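Local coordinates for uronate isomerase (Bacillus halodurans C-125, PDB 3HK5), which probably catalyses the isomerisation of uronic acids such as D-glucuronate to their ketose forms, as a zinc-binding member of the amidohydrolase superfamily, at residues A256-V261 against L297-S302; D274-A279 against W325-N330. All coordinates share one frame; numbering follows the deposited sequence.

Contact 1: A256-V261 against L297-S302; sequences AMMIGV and LVTMLS. With RAT (D-arabinaric acid), chain C.
The carbonyl oxygen of Ile259 receives the N-H of Leu301, with N and O 2.8 Å apart, and the CA-H of Met300 closes on the same oxygen. Three more backbone bonds run back along the pair: Ile259 N to Thr299 O, Thr299 N to Met257 O, and Met257 N to Leu297 O at 2.9 Å. Together they make a parallel ladder whose strand axes lie 4.7 Å apart and only 9° from parallel.

On one face, Ile259 and Met300 run alongside each other with their ends in the same direction, Ile259 CG2 being 3.9 Å from Met300 CE. Further along, the bent end of Met257 brings its CE against Val298 CG2. Helix 282-290 covers this face through Leu287 and Val284.

The other face carries Ala256, Leu297, Met258 and Thr299. The first torsion of Thr299 (chi1 -161°) sends OG1 anti to the backbone N, where it is hydrogen-bonded to Phe322 O, and leaves CG2 turned to Met258 CB, 4.0 Å away. Met258 itself leads away from Thr299, its bent thioether chain ending near the arabinarate, close to His26, a zinc ligand, and to the zinc itself.

At the end of strand 256-259, Gly260 takes a positive phi of 116°; facing it across the pair, Leu301 lays CD2 3.5 Å from Gly260 O and beside Val261. The connection from 255-262 to 296-300 runs through the short strand 275-276 and helix 282-290, a beta-alpha-beta crossover with an inserted strand, in the amidohydrolase barrel, with the metal and ligand site beside Met258, at the C-terminal mouth as in this superfamily.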
loop_
_atom_site.group_PDB
_atom_site.type_symbol
_atom_site.label_atom_id
_atom_site.label_comp_id
_atom_site.label_asym_id
_atom_site.label_seq_id
_atom_site.Cartn_x
_atom_site.Cartn_y
_atom_site.Cartn_z
ATOM N N ALA A 256 23.355 15.103 -13.276
ATOM C CA ALA A 256 23.627 13.676 -13.383
ATOM C C ALA A 256 23.035 12.939 -12.194
ATOM O O ALA A 256 23.278 13.304 -11.047
ATOM C CB ALA A 256 25.129 13.428 -13.448
ATOM N N MET A 257 22.255 11.900 -12.478
ATOM C CA MET A 257 21.633 11.095 -11.445
ATOM C C MET A 257 22.098 9.648 -11.612
ATOM O O MET A 257 21.918 9.055 -12.668
ATOM C CB MET A 257 20.098 11.174 -11.556
ATOM C CG MET A 257 19.512 12.588 -11.394
ATOM S SD MET A 257 17.694 12.647 -11.380
ATOM C CE MET A 257 17.370 12.309 -13.079
ATOM N N MET A 258 22.718 9.099 -10.571
ATOM C CA MET A 258 23.194 7.718 -10.584
ATOM C C MET A 258 22.252 7.018 -9.599
ATOM O O MET A 258 22.432 7.066 -8.379
ATOM C CB MET A 258 24.666 7.664 -10.140
ATOM C CG MET A 258 25.563 8.686 -10.896
ATOM S SD MET A 258 27.359 8.406 -10.817
ATOM C CE MET A 258 27.668 8.807 -9.278
ATOM N N ILE A 259 21.234 6.379 -10.166
ATOM C CA ILE A 259 20.161 5.744 -9.411
ATOM C C ILE A 259 20.235 4.238 -9.176
ATOM O O ILE A 259 20.656 3.478 -10.053
ATOM C CB ILE A 259 18.811 6.061 -10.111
ATOM C CG1 ILE A 259 18.677 7.576 -10.306
ATOM C CG2 ILE A 259 17.630 5.486 -9.312
ATOM C CD1 ILE A 259 17.589 7.970 -11.300
ATOM N N GLY A 260 19.806 3.820 -7.986
ATOM C CA GLY A 260 19.774 2.405 -7.656
ATOM C C GLY A 260 20.654 1.891 -6.531
ATOM O O GLY A 260 20.626 0.688 -6.235
ATOM N N VAL A 261 21.430 2.772 -5.899
ATOM C CA VAL A 261 22.324 2.343 -4.822
ATOM C C VAL A 261 21.699 2.346 -3.419
ATOM O O VAL A 261 21.176 3.362 -2.954
ATOM C CB VAL A 261 23.616 3.203 -4.787
ATOM C CG1 VAL A 261 23.281 4.654 -4.478
ATOM C CG2 VAL A 261 24.581 2.650 -3.750
ATOM N N LEU A 297 21.825 13.639 -17.201
ATOM C CA LEU A 297 22.726 12.538 -17.506
ATOM C C LEU A 297 22.293 11.454 -16.535
ATOM O O LEU A 297 22.270 11.682 -15.328
ATOM C CB LEU A 297 24.170 12.928 -17.223
ATOM C CG LEU A 297 24.859 13.758 -18.305
ATOM C CD1 LEU A 297 26.065 14.491 -17.709
ATOM C CD2 LEU A 297 25.295 12.827 -19.453
ATOM N N VAL A 298 21.941 10.281 -17.040
ATOM C CA VAL A 298 21.499 9.216 -16.151
ATOM C C VAL A 298 22.141 7.858 -16.377
ATOM O O VAL A 298 22.402 7.456 -17.518
ATOM C CB VAL A 298 19.966 9.008 -16.244
ATOM C CG1 VAL A 298 19.545 7.810 -15.407
ATOM C CG2 VAL A 298 19.239 10.245 -15.770
ATOM N N THR A 299 22.413 7.168 -15.269
ATOM C CA THR A 299 22.943 5.807 -15.297
ATOM C C THR A 299 22.271 5.111 -14.111
ATOM O O THR A 299 22.077 5.716 -13.045
ATOM C CB THR A 299 24.478 5.753 -15.144
ATOM O OG1 THR A 299 24.946 4.478 -15.611
ATOM C CG2 THR A 299 24.893 5.927 -13.685
ATOM N N MET A 300 21.888 3.853 -14.296
ATOM C CA MET A 300 21.217 3.130 -13.223
ATOM C C MET A 300 21.967 1.859 -12.840
ATOM O O MET A 300 22.644 1.242 -13.665
ATOM C CB MET A 300 19.762 2.857 -13.633
ATOM C CG MET A 300 18.982 4.167 -13.882
ATOM S SD MET A 300 17.256 3.971 -14.341
ATOM C CE MET A 300 16.553 3.866 -12.691
ATOM N N LEU A 301 21.846 1.485 -11.574
ATOM C CA LEU A 301 22.545 0.330 -11.030
ATOM C C LEU A 301 21.896 -1.048 -11.231
ATOM O O LEU A 301 22.594 -2.050 -11.295
ATOM C CB LEU A 301 22.787 0.563 -9.537
ATOM C CG LEU A 301 23.819 -0.314 -8.821
ATOM C CD1 LEU A 301 25.193 -0.174 -9.491
ATOM C CD2 LEU A 301 23.891 0.111 -7.359
ATOM N N SER A 302 20.572 -1.103 -11.320
ATOM C CA SER A 302 19.900 -2.383 -11.481
ATOM C C SER A 302 19.856 -2.902 -12.916
ATOM O O SER A 302 19.531 -2.169 -13.852
ATOM C CB SER A 302 18.473 -2.306 -10.936
ATOM O OG SER A 302 17.803 -3.549 -11.091
HETATM O O1A RAT C . 28.376 6.645 -6.020
HETATM C C1 RAT C . 29.274 6.469 -6.884
HETATM O O1B RAT C . 29.749 7.352 -7.630
HETATM C C2 RAT C . 29.828 5.052 -7.034
HETATM O O2 RAT C . 30.447 4.929 -8.333
HETATM C C3 RAT C . 30.853 4.723 -5.924
HETATM O O3 RAT C . 32.052 5.488 -6.122
HETATM C C4 RAT C . 31.229 3.213 -5.859
HETATM O O4 RAT C . 31.817 2.897 -4.596
HETATM C C5 RAT C . 32.221 2.789 -6.967
HETATM O O5A RAT C . 33.393 2.521 -6.637
HETATM O O5B RAT C . 31.770 2.737 -8.148
#

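Contact 2: D274-A279 against W325-N330. With RAT (D-arabinaric acid), chain C; CO3 (carbonate ion), chain D.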
loop_
_atom_site.group_PDB
_atom_site.type_symbol
_atom_site.label_atom_id
_atom_site.label_comp_id
_atom_site.label_asym_id
_atom_site.label_seq_id
_atom_site.Cartn_x
_atom_site.Cartn_y
_atom_site.Cartn_z
ATOM N N ASP A 274 27.894 -1.387 -0.109
ATOM C CA ASP A 274 26.670 -0.941 -0.772
ATOM C C ASP A 274 26.012 -2.026 -1.627
ATOM O O ASP A 274 26.684 -2.852 -2.250
ATOM C CB ASP A 274 26.943 0.305 -1.622
ATOM C CG ASP A 274 27.426 1.478 -0.790
ATOM O OD1 ASP A 274 27.061 1.546 0.405
ATOM O OD2 ASP A 274 28.154 2.335 -1.330
ATOM N N PHE A 275 24.685 -1.997 -1.652
ATOM C CA PHE A 275 23.883 -2.959 -2.395
ATOM C C PHE A 275 23.133 -2.236 -3.529
ATOM O O PHE A 275 23.335 -1.041 -3.759
ATOM C CB PHE A 275 22.920 -3.657 -1.415
ATOM C CG PHE A 275 22.170 -4.834 -1.995
ATOM C CD1 PHE A 275 22.797 -5.738 -2.845
ATOM C CD2 PHE A 275 20.843 -5.060 -1.644
ATOM C CE1 PHE A 275 22.115 -6.850 -3.338
ATOM C CE2 PHE A 275 20.153 -6.168 -2.126
ATOM C CZ PHE A 275 20.793 -7.069 -2.978
ATOM N N VAL A 276 22.267 -2.958 -4.230
ATOM C CA VAL A 276 21.534 -2.390 -5.359
ATOM C C VAL A 276 20.048 -2.725 -5.315
ATOM O O VAL A 276 19.643 -3.705 -4.694
ATOM C CB VAL A 276 22.117 -2.939 -6.675
ATOM C CG1 VAL A 276 22.042 -4.463 -6.653
ATOM C CG2 VAL A 276 21.369 -2.390 -7.871
ATOM N N GLY A 277 19.239 -1.909 -5.984
ATOM C CA GLY A 277 17.806 -2.152 -6.031
ATOM C C GLY A 277 17.212 -1.563 -7.300
ATOM O O GLY A 277 17.706 -0.552 -7.816
ATOM N N LYS A 278 16.168 -2.197 -7.825
ATOM C CA LYS A 278 15.519 -1.697 -9.027
ATOM C C LYS A 278 14.714 -0.467 -8.619
ATOM O O LYS A 278 14.060 -0.457 -7.575
ATOM C CB LYS A 278 14.570 -2.746 -9.617
ATOM C CG LYS A 278 13.885 -2.306 -10.915
ATOM C CD LYS A 278 12.800 -3.280 -11.347
ATOM C CE LYS A 278 12.240 -2.909 -12.720
ATOM N NZ LYS A 278 11.223 -3.895 -13.212
ATOM N N ALA A 279 14.768 0.573 -9.435
ATOM C CA ALA A 279 14.027 1.778 -9.130
ATOM C C ALA A 279 12.828 1.926 -10.056
ATOM O O ALA A 279 12.724 1.245 -11.088
ATOM C CB ALA A 279 14.938 2.985 -9.267
ATOM N N TRP A 325 27.449 1.193 -15.031
ATOM C CA TRP A 325 27.817 1.504 -13.663
ATOM C C TRP A 325 27.976 0.426 -12.602
ATOM O O TRP A 325 27.073 -0.389 -12.381
ATOM C CB TRP A 325 26.827 2.554 -13.155
ATOM C CG TRP A 325 27.128 3.129 -11.816
ATOM C CD1 TRP A 325 28.352 3.461 -11.318
ATOM C CD2 TRP A 325 26.169 3.547 -10.841
ATOM N NE1 TRP A 325 28.217 4.070 -10.089
ATOM C CE2 TRP A 325 26.887 4.135 -9.773
ATOM C CE3 TRP A 325 24.768 3.484 -10.767
ATOM C CZ2 TRP A 325 26.254 4.658 -8.643
ATOM C CZ3 TRP A 325 24.140 4.001 -9.646
ATOM C CH2 TRP A 325 24.886 4.583 -8.595
ATOM N N TRP A 326 29.150 0.434 -11.966
ATOM C CA TRP A 326 29.447 -0.435 -10.828
ATOM C C TRP A 326 29.176 -1.935 -11.031
ATOM O O TRP A 326 29.980 -2.656 -11.633
ATOM C CB TRP A 326 28.613 0.100 -9.661
ATOM C CG TRP A 326 29.102 -0.121 -8.271
ATOM C CD1 TRP A 326 29.909 -1.129 -7.810
ATOM C CD2 TRP A 326 28.699 0.626 -7.122
ATOM N NE1 TRP A 326 30.021 -1.054 -6.437
ATOM C CE2 TRP A 326 29.289 0.015 -5.991
ATOM C CE3 TRP A 326 27.885 1.757 -6.937
ATOM C CZ2 TRP A 326 29.093 0.497 -4.693
ATOM C CZ3 TRP A 326 27.689 2.235 -5.640
ATOM C CH2 TRP A 326 28.293 1.601 -4.537
ATOM N N PHE A 327 28.048 -2.406 -10.502
ATOM C CA PHE A 327 27.682 -3.814 -10.630
ATOM C C PHE A 327 27.272 -4.172 -12.059
ATOM O O PHE A 327 27.115 -5.346 -12.384
ATOM C CB PHE A 327 26.560 -4.165 -9.643
ATOM C CG PHE A 327 26.905 -3.862 -8.206
ATOM C CD1 PHE A 327 28.083 -4.356 -7.639
ATOM C CD2 PHE A 327 26.079 -3.048 -7.434
ATOM C CE1 PHE A 327 28.438 -4.034 -6.314
ATOM C CE2 PHE A 327 26.424 -2.721 -6.110
ATOM C CZ PHE A 327 27.607 -3.216 -5.555
ATOM N N MET A 328 27.098 -3.154 -12.903
ATOM C CA MET A 328 26.750 -3.353 -14.313
ATOM C C MET A 328 28.054 -3.467 -15.129
ATOM O O MET A 328 28.057 -3.947 -16.267
ATOM C CB MET A 328 25.951 -2.147 -14.855
ATOM C CG MET A 328 24.534 -1.944 -14.287
ATOM S SD MET A 328 23.354 -3.239 -14.730
ATOM C CE MET A 328 23.687 -4.347 -13.412
ATOM N N ASN A 329 29.161 -3.021 -14.535
ATOM C CA ASN A 329 30.457 -3.002 -15.216
ATOM C C ASN A 329 31.163 -4.357 -15.324
ATOM O O ASN A 329 32.306 -4.522 -14.893
ATOM C CB ASN A 329 31.362 -1.967 -14.534
ATOM C CG ASN A 329 32.490 -1.496 -15.431
ATOM O OD1 ASN A 329 32.454 -1.697 -16.649
ATOM N ND2 ASN A 329 33.497 -0.856 -14.833
ATOM N N ASN A 330 30.468 -5.314 -15.928
ATOM C CA ASN A 330 30.970 -6.667 -16.126
ATOM C C ASN A 330 30.668 -7.066 -17.569
ATOM O O ASN A 330 29.563 -6.846 -18.061
ATOM C CB ASN A 330 30.285 -7.612 -15.134
ATOM C CG ASN A 330 30.684 -7.319 -13.701
ATOM O OD1 ASN A 330 31.800 -7.639 -13.287
ATOM N ND2 ASN A 330 29.788 -6.681 -12.942
HETATM O O1A RAT C . 28.376 6.645 -6.020
HETATM C C1 RAT C . 29.274 6.469 -6.884
HETATM O O1B RAT C . 29.749 7.352 -7.630
HETATM C C2 RAT C . 29.828 5.052 -7.034
HETATM O O2 RAT C . 30.447 4.929 -8.333
HETATM C C3 RAT C . 30.853 4.723 -5.924
HETATM O O3 RAT C . 32.052 5.488 -6.122
HETATM C C4 RAT C . 31.229 3.213 -5.859
HETATM O O4 RAT C . 31.817 2.897 -4.596
HETATM C C5 RAT C . 32.221 2.789 -6.967
HETATM O O5A RAT C . 33.393 2.521 -6.637
HETATM O O5B RAT C . 31.770 2.737 -8.148
HETATM C C CO3 D . 31.516 -3.900 -4.081
HETATM O O1 CO3 D . 30.905 -5.059 -4.087
HETATM O O2 CO3 D . 32.807 -3.852 -3.886
HETATM O O3 CO3 D . 30.847 -2.798 -4.328
#
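Asp274 overlaps the outer edge of the Trp326 indole, its OD2 lying near the ring plane 3.3 Å from CH2 while its CB comes up against the same carbon. The carboxylate and ring planes stand 72° apart, so the acid meets the ring rim without stacking on it. A chi1 of -62° brings the carboxylate to the indole rim. Both its oxygens have partners elsewhere: OD2 in a salt bridge with Lys263 and OD1 on the backbone N of Arg264.

Trp326 has a neighbour on each face, both displaced from the ring centre: Phe327 CZ 3.3 Å above one, C4 of the arabinarate over the opposite. From the pyrrole edge, Trp326 NE1 gives a hydrogen bond of 2.9 Å to O3 of the carbonate, which probably came from the crystallisation liquor. Next door, Trp325 NE1 points almost straight at O2 of the arabinarate, 3.0 Å away with an N-H...O angle of 175°.

Phe327 is the other bridge between the segments. Its CZ meets Asp274 O at the ring edge, 3.5 Å apart, and CD2 lies 4.0 Å from Val276 CB. The same Asp274 O accepts a hydrogen bond from Lys315 of a second subunit; that lysine, with Arg314 of the same subunit and His49, also holds the carbonate.

No hydrogen bond joins 274-279 to 325-330. Oxygens instead meet the rims of aromatic rings, where C-H groups carry partial positive charge. The attraction across the segments is thus probably weakly electrostatic, while directional bonds from the two indole N-H groups, to arabinarate and carbonate, help fix the tryptophans.

Both contacts are buried and both touch the arabinarate, yet they are built differently. Contact 1 is held by backbone bonds between two neighbouring barrel strands and meets the ligand through one methionine methyl. Contact 2 has no such bonds: a short antiparallel strand, paired with strand 255-262 and following it in the chain, meets an aromatic loop that faces the ligand and a second subunit. The two contacts touch directly. Gly260 O and Gly277 N, 3.0 Å apart, probably share a hydrogen bond, while Leu301 packs against Val276 and Trp326. The barrel wall thus passes into an aromatic pocket lining beside the subunit interface.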